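Local coordinates for protein Cwp19 (Clostridioides difficile, PDB 5OQ3) that probably hydrolyses cell-wall peptidoglycan, this chain being its TIM-barrel glycoside hydrolase domain, with an N-acetylmuramoyl-L-alanine amidase activity also tentatively ascribed to the whole protein, at residues Val71-Lys76 against Asp103-Leu108; Glu90-Thr93 against Asp99-Tyr102; His142-Lys145 against Trp150-Lys153; Asp173-Val178 against Ala231-Ile236. All blocks are in the same frame, centred on the assembly; numbering follows the deposited sequence. Where two conformers were deposited one is given.

Overall arrangement
All four contacts belong to one TIM barrel, and none has a hydrogen bond across its two segments. Contact 1 is the buried one, a barrel strand against the helix that follows it. Contact 4 joins two helices of the outer layer and runs from buried isoleucines to exposed I236. Contacts 2 and 3 lie farther out, in loop regions where short helices pack on irregular chain or a hairpin. Side-chain caps occur in contacts 1 and 3, an Asx turn in contact 2. Contact 2 is nested inside the loop closed by contact 1, and K76 and E90 tie the two with a salt bridge. Contact 4 meets contact 1 where R74 packs near S174, whereas contact 3 touches none of the others.

Contact 1 of 4, residues Val71-Lys76 against Asp103-Leu108; sequences VQVRPK and DPLPFL
V71 and V73 turn toward L108 and L105, packing barrel strand 68-74 of the TIM barrel under helix 104-114, the helix that follows it in the chain. Two methyl pairs carry the contact. CG1 of V71 meets CD1 of L108 at 4.1 Å, and CG1 of V73 meets CD1 of L105 at 3.9 Å; in each pair the side chains run at a slant to one another. The valines use the same-named methyl in different rotamers: in V71 it lies opposite the backbone N (chi1 -180°), in V73 opposite the carbonyl carbon (chi1 -59°).

The leucines differ too. L108 is extended, its CD1 reaching straight out from the helix, while L105 touches V73 with a branch that is folded back. Its other methyl, CD2, faces V178 of helix 165-181, and F119 of the neighbouring barrel strand packs on both V71 and L105. The side chains that touch across the contact are all apolar.

Polar work is left to the helix start. D103 sits at the N-cap and is held at its other oxygen, OD2, by Y182 OH. Its OD1 accepts from L105 N at 3.1 Å, met 50° out of the carboxylate plane.

Contact 2 of 4, residues Glu90-Thr93 against Asp99-Tyr102; sequences EYLT and DPGY
L92 and T93 close over P100, which has the largest share of this contact. The apolar touches come first. CD1 of L92 rests 3.9 Å from CG of P100, the two side chains meeting at a slant. T93 comes in at about a right angle and uses its methyl: with chi1 at 63°, CG2 lies opposite the carbonyl carbon and comes 3.8 Å from CB of P100, while OG1 turns to the backbone N of T95. Two successive residues of the weakly bonded helix 90-93 thus meet P100 at CG, CA and CB, and W88 also packs on it. Y102 adds a marginal touch, its OH being 4.5 Å from CD2 of L92.

Polar links between the two segments pass through a third element. The side-chain amide of Q50, on helix 47-63, takes the hydroxyl of Y102 at OE1 and the carbonyl of L92 at NE2. E90 looks elsewhere: its carboxylate pairs with K76, and its CG sits 3.7 Å above the centre of one face of the Y91 ring.

Within 99-102 the backbone folds back on a side chain. OD1 of D99 accepts from N of G101 at 2.8 Å, nearly straight at 160°, on the anti side of the carboxylate though 28° out of its plane. This bond closes an Asx turn around P100, set in the long loop that leads from a TIM-barrel strand to its helix.

Contact 3 of 4, residues His142-Lys145 against Trp150-Lys153; sequences HPAK and WVVK
P143 and A144, on the first turn of short helix 143-146, pack against W150 and V151, where the chain enters the beta-hairpin of strands 151-154 and 157-160. The unit lies in the long beta-alpha loop of the TIM barrel between strand 118-123 and helix 165-181.

The closer pair is A144 with V151. CG2 of V151 lies opposite the carbonyl carbon, beside the backbone N, and is the methyl that reaches across, 3.8 Å from CB of A144 and 3.7 Å from O of A144. At W150 the fit is looser: CB of P143 is 4.3 Å from CZ3 of the indole, and P143 O approaches the ring obliquely. That carbonyl already accepts from ND2 of N147. The indole is held elsewhere, by NE1 bonding to E166, and Y170 lies against it with the ring planes about 35° apart. Y170 also touches P143, so helix 165-181 closes over this side.

The helix start is fixed by its own N-cap. H142 turns its imidazole so that ND1 accepts from N of A144 at 3.0 Å and 156°, the donor lying only 3° out of the ring plane.

Contact 4 of 4, residues Asp173-Val178 against Ala231-Ile236; sequences DSIAEV and ASIKSI
The carbonyl O of S232, the residue whose hydroxyl touches A176, is gripped by three donors of its own helix. OG of S235 gives the shortest bond, 2.7 Å to S232 O, arriving at a C=O...donor angle of 125° and tilted 20° from the carbonyl plane. The backbone N atoms of S235 and I236 add two weak bonds. The S235 hydroxyl folds back on its own helix.

The segments 173-178 and 231-236, on helices 165-181 and 214-236 of the TIM barrel's outer layer, run at 27° to one another, their axes 9.7 Å apart. A176 is the centre of the contact. Its methyl CB lies 3.6 Å from OG of S232, which is swung opposite its own backbone N, and 4.0 Å from CD1 of I236. A small side chain thus meets a hydroxyl and the end methyl of an isoleucine at once, where A176 and I233 bring their CA atoms to 6.5 Å.

Deeper in, I175 and I233 barely meet, CG2 of I175 being 4.5 Å from CG1 of I233; I175 is modelled in two conformers, so this touch is tentative. Both side chains also rest on V187 of strand 186-189, and this end of the contact faces the barrel wall. I236 is exposed, its side chain about 7 Å from a bound PEG fragment.

With no hydrogen bond between them, the two segments are joined by van der Waals contact, including S232 OG against the A176 methyl; the S235 hydroxyl is used within its own helix.

Contact 1 of 4, residues Val71-Lys76 against Asp103-Leu108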
loop_
_atom_site.group_PDB
_atom_site.type_symbol
_atom_site.label_atom_id
_atom_site.label_comp_id
_atom_site.label_asym_id
_atom_site.label_seq_id
_atom_site.Cartn_x
_atom_site.Cartn_y
_atom_site.Cartn_z
ATOM N N VAL A 71 -2.944 -0.856 -8.188
ATOM C CA VAL A 71 -1.896 -0.306 -9.060
ATOM C C VAL A 71 -1.337 0.969 -8.447
ATOM O O VAL A 71 -2.106 1.864 -8.106
ATOM C CB VAL A 71 -2.484 -0.029 -10.455
ATOM C CG1 VAL A 71 -1.400 0.530 -11.367
ATOM C CG2 VAL A 71 -3.086 -1.338 -11.026
ATOM N N GLN A 72 -0.024 1.044 -8.297
ATOM C CA GLN A 72 0.677 2.139 -7.610
ATOM C C GLN A 72 0.755 3.363 -8.497
ATOM O O GLN A 72 1.626 3.480 -9.333
ATOM C CB GLN A 72 2.068 1.632 -7.203
ATOM C CG GLN A 72 2.815 2.494 -6.212
ATOM C CD GLN A 72 4.103 1.863 -5.780
ATOM O OE1 GLN A 72 4.719 1.126 -6.563
ATOM N NE2 GLN A 72 4.552 2.174 -4.556
ATOM N N VAL A 73 -0.202 4.275 -8.288
ATOM C CA VAL A 73 -0.315 5.492 -9.060
ATOM C C VAL A 73 0.529 6.648 -8.511
ATOM O O VAL A 73 0.748 7.626 -9.204
ATOM C CB VAL A 73 -1.776 5.934 -9.250
ATOM C CG1 VAL A 73 -2.600 4.852 -9.960
ATOM C CG2 VAL A 73 -2.462 6.379 -7.970
ATOM N N ARG A 74 0.933 6.525 -7.238
ATOM C CA ARG A 74 1.830 7.501 -6.554
ATOM C C ARG A 74 2.925 6.728 -5.841
ATOM O O ARG A 74 2.861 6.531 -4.627
ATOM C CB ARG A 74 1.046 8.334 -5.553
ATOM C CG ARG A 74 1.850 9.361 -4.761
ATOM C CD ARG A 74 0.994 9.942 -3.662
ATOM N NE ARG A 74 1.724 10.793 -2.748
ATOM C CZ ARG A 74 1.849 12.110 -2.846
ATOM N NH1 ARG A 74 1.354 12.762 -3.868
ATOM N NH2 ARG A 74 2.466 12.785 -1.856
ATOM N N PRO A 75 3.956 6.310 -6.597
ATOM C CA PRO A 75 5.061 5.624 -5.957
ATOM C C PRO A 75 6.023 6.519 -5.216
ATOM O O PRO A 75 6.679 6.041 -4.283
ATOM C CB PRO A 75 5.783 4.964 -7.122
ATOM C CG PRO A 75 5.477 5.798 -8.306
ATOM C CD PRO A 75 4.050 6.209 -8.068
ATOM N N LYS A 76 6.089 7.806 -5.575
ATOM C CA LYS A 76 7.166 8.682 -5.080
ATOM C C LYS A 76 6.778 10.156 -5.240
ATOM O O LYS A 76 7.362 10.888 -6.049
ATOM C CB LYS A 76 8.460 8.345 -5.806
ATOM C CG LYS A 76 9.682 9.045 -5.273
ATOM C CD LYS A 76 10.856 8.744 -6.185
ATOM C CE LYS A 76 11.940 9.763 -5.974
ATOM N NZ LYS A 76 12.867 9.788 -7.122
ATOM N N ASP A 103 -1.837 9.910 -20.944
ATOM C CA ASP A 103 -2.185 9.704 -19.538
ATOM C C ASP A 103 -2.424 8.207 -19.378
ATOM O O ASP A 103 -3.386 7.684 -19.919
ATOM C CB ASP A 103 -3.437 10.497 -19.216
ATOM C CG ASP A 103 -3.891 10.325 -17.751
ATOM O OD1 ASP A 103 -3.269 9.571 -16.995
ATOM O OD2 ASP A 103 -4.862 10.986 -17.352
ATOM N N PRO A 104 -1.560 7.489 -18.639
ATOM C CA PRO A 104 -1.770 6.037 -18.529
ATOM C C PRO A 104 -3.012 5.636 -17.753
ATOM O O PRO A 104 -3.581 4.580 -18.030
ATOM C CB PRO A 104 -0.535 5.521 -17.787
ATOM C CG PRO A 104 0.406 6.665 -17.741
ATOM C CD PRO A 104 -0.348 7.922 -17.960
ATOM N N LEU A 105 -3.453 6.457 -16.804
ATOM C CA LEU A 105 -4.457 5.966 -15.865
ATOM C C LEU A 105 -5.818 5.554 -16.470
ATOM O O LEU A 105 -6.335 4.495 -16.098
ATOM C CB LEU A 105 -4.621 6.919 -14.660
ATOM C CG LEU A 105 -5.524 6.455 -13.542
ATOM C CD1 LEU A 105 -5.083 5.092 -13.009
ATOM C CD2 LEU A 105 -5.582 7.461 -12.397
ATOM N N PRO A 106 -6.372 6.350 -17.423
ATOM C CA PRO A 106 -7.624 5.908 -18.073
ATOM C C PRO A 106 -7.483 4.521 -18.687
ATOM O O PRO A 106 -8.428 3.719 -18.635
ATOM C CB PRO A 106 -7.876 6.993 -19.118
ATOM C CG PRO A 106 -7.256 8.195 -18.535
ATOM C CD PRO A 106 -6.022 7.725 -17.846
ATOM N N PHE A 107 -6.344 4.264 -19.346
ATOM C CA PHE A 107 -6.088 2.967 -19.936
ATOM C C PHE A 107 -5.989 1.854 -18.897
ATOM O O PHE A 107 -6.623 0.785 -19.024
ATOM C CB PHE A 107 -4.806 3.018 -20.745
ATOM C CG PHE A 107 -4.528 1.781 -21.528
ATOM C CD1 PHE A 107 -5.081 1.620 -22.818
ATOM C CD2 PHE A 107 -3.699 0.790 -21.036
ATOM C CE1 PHE A 107 -4.812 0.481 -23.578
ATOM C CE2 PHE A 107 -3.419 -0.352 -21.799
ATOM C CZ PHE A 107 -3.985 -0.510 -23.058
ATOM N N LEU A 108 -5.298 2.171 -17.814
ATOM C CA LEU A 108 -5.132 1.164 -16.744
ATOM C C LEU A 108 -6.484 0.754 -16.137
ATOM O O LEU A 108 -6.733 -0.398 -15.909
ATOM C CB LEU A 108 -4.191 1.633 -15.668
ATOM C CG LEU A 108 -2.800 2.102 -16.084
ATOM C CD1 LEU A 108 -1.983 2.609 -14.890
ATOM C CD2 LEU A 108 -2.049 0.983 -16.773
#

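Contact 2 of 4, residues Glu90-Thr93 against Asp99-Tyr102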
loop_
_atom_site.group_PDB
_atom_site.type_symbol
_atom_site.label_atom_id
_atom_site.label_comp_id
_atom_site.label_asym_id
_atom_site.label_seq_id
_atom_site.Cartn_x
_atom_site.Cartn_y
_atom_site.Cartn_z
ATOM N N GLU A 90 8.731 9.570 -12.663
ATOM C CA GLU A 90 9.926 9.218 -13.398
ATOM C C GLU A 90 9.900 7.789 -13.908
ATOM O O GLU A 90 10.686 7.455 -14.802
ATOM C CB GLU A 90 11.147 9.385 -12.516
ATOM C CG GLU A 90 11.314 8.315 -11.458
ATOM C CD GLU A 90 12.155 8.765 -10.291
ATOM O OE1 GLU A 90 13.326 8.344 -10.219
ATOM O OE2 GLU A 90 11.661 9.573 -9.478
ATOM N N TYR A 91 9.021 6.936 -13.376
ATOM C CA TYR A 91 9.088 5.521 -13.798
ATOM C C TYR A 91 8.455 5.282 -15.167
ATOM O O TYR A 91 8.621 4.222 -15.720
ATOM C CB TYR A 91 8.529 4.582 -12.717
ATOM C CG TYR A 91 9.276 4.801 -11.398
ATOM C CD1 TYR A 91 10.637 4.493 -11.288
ATOM C CD2 TYR A 91 8.663 5.412 -10.307
ATOM C CE1 TYR A 91 11.333 4.766 -10.140
ATOM C CE2 TYR A 91 9.355 5.656 -9.122
ATOM C CZ TYR A 91 10.696 5.342 -9.040
ATOM O OH TYR A 91 11.399 5.605 -7.864
ATOM N N LEU A 92 7.770 6.277 -15.730
ATOM C CA LEU A 92 7.250 6.178 -17.095
ATOM C C LEU A 92 8.295 6.476 -18.162
ATOM O O LEU A 92 8.321 5.822 -19.205
ATOM C CB LEU A 92 6.052 7.131 -17.273
ATOM C CG LEU A 92 4.807 6.658 -16.486
ATOM C CD1 LEU A 92 3.829 7.796 -16.233
ATOM C CD2 LEU A 92 4.092 5.505 -17.220
ATOM N N THR A 93 9.100 7.503 -17.920
ATOM C CA THR A 93 10.076 8.011 -18.919
ATOM C C THR A 93 11.587 7.972 -18.547
ATOM O O THR A 93 12.427 8.042 -19.377
ATOM C CB THR A 93 9.766 9.479 -19.248
ATOM O OG1 THR A 93 9.937 10.253 -18.048
ATOM C CG2 THR A 93 8.337 9.593 -19.765
ATOM N N ASP A 99 6.286 14.700 -19.237
ATOM C CA ASP A 99 5.022 14.220 -19.777
ATOM C C ASP A 99 5.334 13.035 -20.682
ATOM O O ASP A 99 6.110 13.163 -21.618
ATOM C CB ASP A 99 4.336 15.348 -20.573
ATOM C CG ASP A 99 2.914 15.021 -20.974
ATOM O OD1 ASP A 99 2.617 13.872 -21.287
ATOM O OD2 ASP A 99 2.083 15.946 -20.990
ATOM N N PRO A 100 4.717 11.872 -20.423
ATOM C CA PRO A 100 4.986 10.711 -21.256
ATOM C C PRO A 100 4.233 10.710 -22.595
ATOM O O PRO A 100 4.360 9.764 -23.365
ATOM C CB PRO A 100 4.548 9.537 -20.390
ATOM C CG PRO A 100 3.576 10.095 -19.428
ATOM C CD PRO A 100 3.784 11.564 -19.324
ATOM N N GLY A 101 3.454 11.760 -22.869
ATOM C CA GLY A 101 2.759 11.876 -24.151
ATOM C C GLY A 101 1.381 11.242 -24.151
ATOM O O GLY A 101 0.659 11.354 -25.130
ATOM N N TYR A 102 0.992 10.633 -23.025
ATOM C CA TYR A 102 -0.357 10.124 -22.836
ATOM C C TYR A 102 -0.582 10.026 -21.347
ATOM O O TYR A 102 0.362 10.033 -20.567
ATOM C CB TYR A 102 -0.503 8.739 -23.480
ATOM C CG TYR A 102 0.117 7.571 -22.787
ATOM C CD1 TYR A 102 1.487 7.463 -22.658
ATOM C CD2 TYR A 102 -0.679 6.531 -22.282
ATOM C CE1 TYR A 102 2.065 6.375 -22.003
ATOM C CE2 TYR A 102 -0.106 5.417 -21.678
ATOM C CZ TYR A 102 1.255 5.356 -21.508
ATOM O OH TYR A 102 1.803 4.257 -20.854
#

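Contact 3 of 4, residues His142-Lys145 against Trp150-Lys153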
loop_
_atom_site.group_PDB
_atom_site.type_symbol
_atom_site.label_atom_id
_atom_site.label_comp_id
_atom_site.label_asym_id
_atom_site.label_seq_id
_atom_site.Cartn_x
_atom_site.Cartn_y
_atom_site.Cartn_z
ATOM N N HIS A 142 7.152 21.030 -7.979
ATOM C CA HIS A 142 6.964 19.903 -7.062
ATOM C C HIS A 142 6.483 20.443 -5.710
ATOM O O HIS A 142 7.056 21.421 -5.217
ATOM C CB HIS A 142 8.289 19.182 -6.917
ATOM C CG HIS A 142 8.198 17.858 -6.237
ATOM N ND1 HIS A 142 7.788 17.710 -4.925
ATOM C CD2 HIS A 142 8.484 16.616 -6.683
ATOM C CE1 HIS A 142 7.830 16.434 -4.604
ATOM N NE2 HIS A 142 8.257 15.749 -5.649
ATOM N N PRO A 143 5.422 19.841 -5.124
ATOM C CA PRO A 143 4.961 20.337 -3.814
ATOM C C PRO A 143 6.020 20.477 -2.744
ATOM O O PRO A 143 5.935 21.382 -1.928
ATOM C CB PRO A 143 3.897 19.320 -3.413
ATOM C CG PRO A 143 3.382 18.791 -4.723
ATOM C CD PRO A 143 4.563 18.743 -5.634
ATOM N N ALA A 144 6.999 19.575 -2.705
ATOM C CA ALA A 144 8.048 19.641 -1.691
ATOM C C ALA A 144 9.010 20.838 -1.940
ATOM O O ALA A 144 9.577 21.394 -0.998
ATOM C CB ALA A 144 8.818 18.337 -1.666
ATOM N N LYS A 145 9.185 21.192 -3.205
ATOM C CA LYS A 145 9.990 22.358 -3.557
ATOM C C LYS A 145 9.246 23.657 -3.251
ATOM O O LYS A 145 9.824 24.622 -2.723
ATOM C CB LYS A 145 10.404 22.308 -5.046
ATOM C CG LYS A 145 11.320 23.441 -5.451
ATOM C CD LYS A 145 11.961 23.152 -6.793
ATOM C CE LYS A 145 13.335 22.495 -6.656
ATOM N NZ LYS A 145 14.383 23.482 -6.313
ATOM N N TRP A 150 7.141 21.764 4.699
ATOM C CA TRP A 150 6.462 20.455 4.788
ATOM C C TRP A 150 7.416 19.288 4.875
ATOM O O TRP A 150 6.948 18.151 5.064
ATOM C CB TRP A 150 5.596 20.242 3.578
ATOM C CG TRP A 150 4.410 21.166 3.421
ATOM C CD1 TRP A 150 4.058 22.229 4.195
ATOM C CD2 TRP A 150 3.444 21.090 2.380
ATOM N NE1 TRP A 150 2.931 22.791 3.720
ATOM C CE2 TRP A 150 2.544 22.146 2.580
ATOM C CE3 TRP A 150 3.293 20.276 1.252
ATOM C CZ2 TRP A 150 1.438 22.362 1.728
ATOM C CZ3 TRP A 150 2.229 20.492 0.427
ATOM C CH2 TRP A 150 1.327 21.530 0.652
ATOM N N VAL A 151 8.717 19.524 4.671
ATOM C CA VAL A 151 9.625 18.440 4.368
ATOM C C VAL A 151 10.551 18.167 5.555
ATOM O O VAL A 151 11.120 19.099 6.125
ATOM C CB VAL A 151 10.486 18.831 3.129
ATOM C CG1 VAL A 151 11.536 17.796 2.829
ATOM C CG2 VAL A 151 9.602 19.086 1.931
ATOM N N VAL A 152 10.751 16.876 5.853
ATOM C CA VAL A 152 11.651 16.447 6.914
ATOM C C VAL A 152 12.657 15.458 6.329
ATOM O O VAL A 152 12.259 14.507 5.650
ATOM C CB VAL A 152 10.875 15.775 8.081
ATOM C CG1 VAL A 152 11.793 15.187 9.114
ATOM C CG2 VAL A 152 9.911 16.723 8.756
ATOM N N LYS A 153 13.930 15.642 6.663
ATOM C CA LYS A 153 14.968 14.710 6.284
ATOM C C LYS A 153 15.136 13.677 7.380
ATOM O O LYS A 153 15.257 14.017 8.569
ATOM C CB LYS A 153 16.304 15.452 6.063
ATOM C CG LYS A 153 17.337 14.611 5.350
ATOM C CD LYS A 153 18.621 15.362 5.123
ATOM C CE LYS A 153 19.556 14.494 4.306
ATOM N NZ LYS A 153 20.784 15.190 3.877
#

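Contact 4 of 4, residues Asp173-Val178 against Ala231-Ile236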
loop_
_atom_site.group_PDB
_atom_site.type_symbol
_atom_site.label_atom_id
_atom_site.label_comp_id
_atom_site.label_asym_id
_atom_site.label_seq_id
_atom_site.Cartn_x
_atom_site.Cartn_y
_atom_site.Cartn_z
ATOM N N ASP A 173 -6.166 16.220 -0.739
ATOM C CA ASP A 173 -6.487 16.840 -2.009
ATOM C C ASP A 173 -5.903 16.074 -3.186
ATOM O O ASP A 173 -6.492 16.029 -4.254
ATOM C CB ASP A 173 -5.982 18.305 -1.998
ATOM C CG ASP A 173 -6.771 19.215 -1.040
ATOM O OD1 ASP A 173 -7.883 18.817 -0.566
ATOM O OD2 ASP A 173 -6.265 20.331 -0.725
ATOM N N SER A 174 -4.715 15.500 -2.991
ATOM C CA SER A 174 -4.072 14.710 -4.044
ATOM C C SER A 174 -4.909 13.459 -4.379
ATOM O O SER A 174 -5.101 13.137 -5.557
ATOM C CB SER A 174 -2.676 14.277 -3.596
ATOM O OG SER A 174 -1.724 15.334 -3.490
ATOM N N ILE A 175 -5.441 12.818 -3.356
ATOM C CA ILE A 175 -6.312 11.678 -3.589
ATOM C C ILE A 175 -7.664 12.073 -4.165
ATOM O O ILE A 175 -8.174 11.405 -5.085
ATOM C CB ILE A 175 -6.419 10.882 -2.297
ATOM C CG1 ILE A 175 -5.027 10.309 -2.036
ATOM C CG2 ILE A 175 -7.468 9.792 -2.436
ATOM C CD1 ILE A 175 -4.866 9.916 -0.614
ATOM N N ALA A 176 -8.201 13.186 -3.668
ATOM C CA ALA A 176 -9.518 13.649 -4.126
ATOM C C ALA A 176 -9.503 13.920 -5.630
ATOM O O ALA A 176 -10.519 13.696 -6.292
ATOM C CB ALA A 176 -9.952 14.856 -3.377
ATOM N N GLU A 177 -8.379 14.425 -6.142
ATOM C CA GLU A 177 -8.280 14.688 -7.581
ATOM C C GLU A 177 -8.511 13.396 -8.387
ATOM O O GLU A 177 -9.191 13.371 -9.409
ATOM C CB GLU A 177 -6.889 15.272 -7.919
ATOM C CG GLU A 177 -6.628 15.589 -9.390
ATOM C CD GLU A 177 -5.224 16.125 -9.634
ATOM O OE1 GLU A 177 -4.206 15.499 -9.204
ATOM O OE2 GLU A 177 -5.121 17.155 -10.293
ATOM N N VAL A 178 -7.889 12.329 -7.914
ATOM C CA VAL A 178 -7.995 11.052 -8.598
ATOM C C VAL A 178 -9.423 10.473 -8.466
ATOM O O VAL A 178 -9.995 9.996 -9.445
ATOM C CB VAL A 178 -6.965 10.069 -8.078
ATOM C CG1 VAL A 178 -7.154 8.688 -8.683
ATOM C CG2 VAL A 178 -5.569 10.568 -8.352
ATOM N N ALA A 231 -13.098 10.294 4.633
ATOM C CA ALA A 231 -14.218 11.238 4.559
ATOM C C ALA A 231 -14.286 11.946 3.213
ATOM O O ALA A 231 -15.366 12.182 2.676
ATOM C CB ALA A 231 -14.135 12.243 5.692
ATOM N N SER A 232 -13.130 12.317 2.678
ATOM C CA SER A 232 -13.070 12.989 1.393
ATOM C C SER A 232 -13.642 12.085 0.300
ATOM O O SER A 232 -14.504 12.456 -0.474
ATOM C CB SER A 232 -11.620 13.381 1.072
ATOM O OG SER A 232 -11.514 13.821 -0.268
ATOM N N ILE A 233 -13.148 10.855 0.265
ATOM C CA ILE A 233 -13.614 9.868 -0.708
ATOM C C ILE A 233 -15.128 9.731 -0.632
ATOM O O ILE A 233 -15.825 9.867 -1.672
ATOM C CB ILE A 233 -12.937 8.498 -0.535
ATOM C CG1 ILE A 233 -11.466 8.615 -0.775
ATOM C CG2 ILE A 233 -13.593 7.461 -1.449
ATOM C CD1 ILE A 233 -10.692 7.400 -0.276
ATOM N N LYS A 234 -15.648 9.570 0.595
ATOM C CA LYS A 234 -17.092 9.292 0.744
ATOM C C LYS A 234 -17.927 10.491 0.334
ATOM O O LYS A 234 -19.052 10.310 -0.124
ATOM C CB LYS A 234 -17.393 8.873 2.182
ATOM C CG LYS A 234 -16.709 7.564 2.642
ATOM C CD LYS A 234 -16.898 6.309 1.791
ATOM C CE LYS A 234 -15.997 5.138 2.285
ATOM N NZ LYS A 234 -16.270 3.915 1.466
ATOM N N SER A 235 -17.390 11.706 0.497
ATOM C CA SER A 235 -18.155 12.897 0.141
ATOM C C SER A 235 -18.259 13.077 -1.379
ATOM O O SER A 235 -19.078 13.864 -1.865
ATOM C CB SER A 235 -17.460 14.141 0.728
ATOM O OG SER A 235 -16.289 14.468 0.030
ATOM N N ILE A 236 -17.441 12.360 -2.148
ATOM C CA ILE A 236 -17.436 12.408 -3.597
ATOM C C ILE A 236 -18.142 11.172 -4.185
ATOM O O ILE A 236 -19.103 11.277 -4.939
ATOM C CB ILE A 236 -15.994 12.545 -4.151
ATOM C CG1 ILE A 236 -15.338 13.819 -3.597
ATOM C CG2 ILE A 236 -15.997 12.571 -5.658
ATOM C CD1 ILE A 236 -13.818 13.823 -3.698
#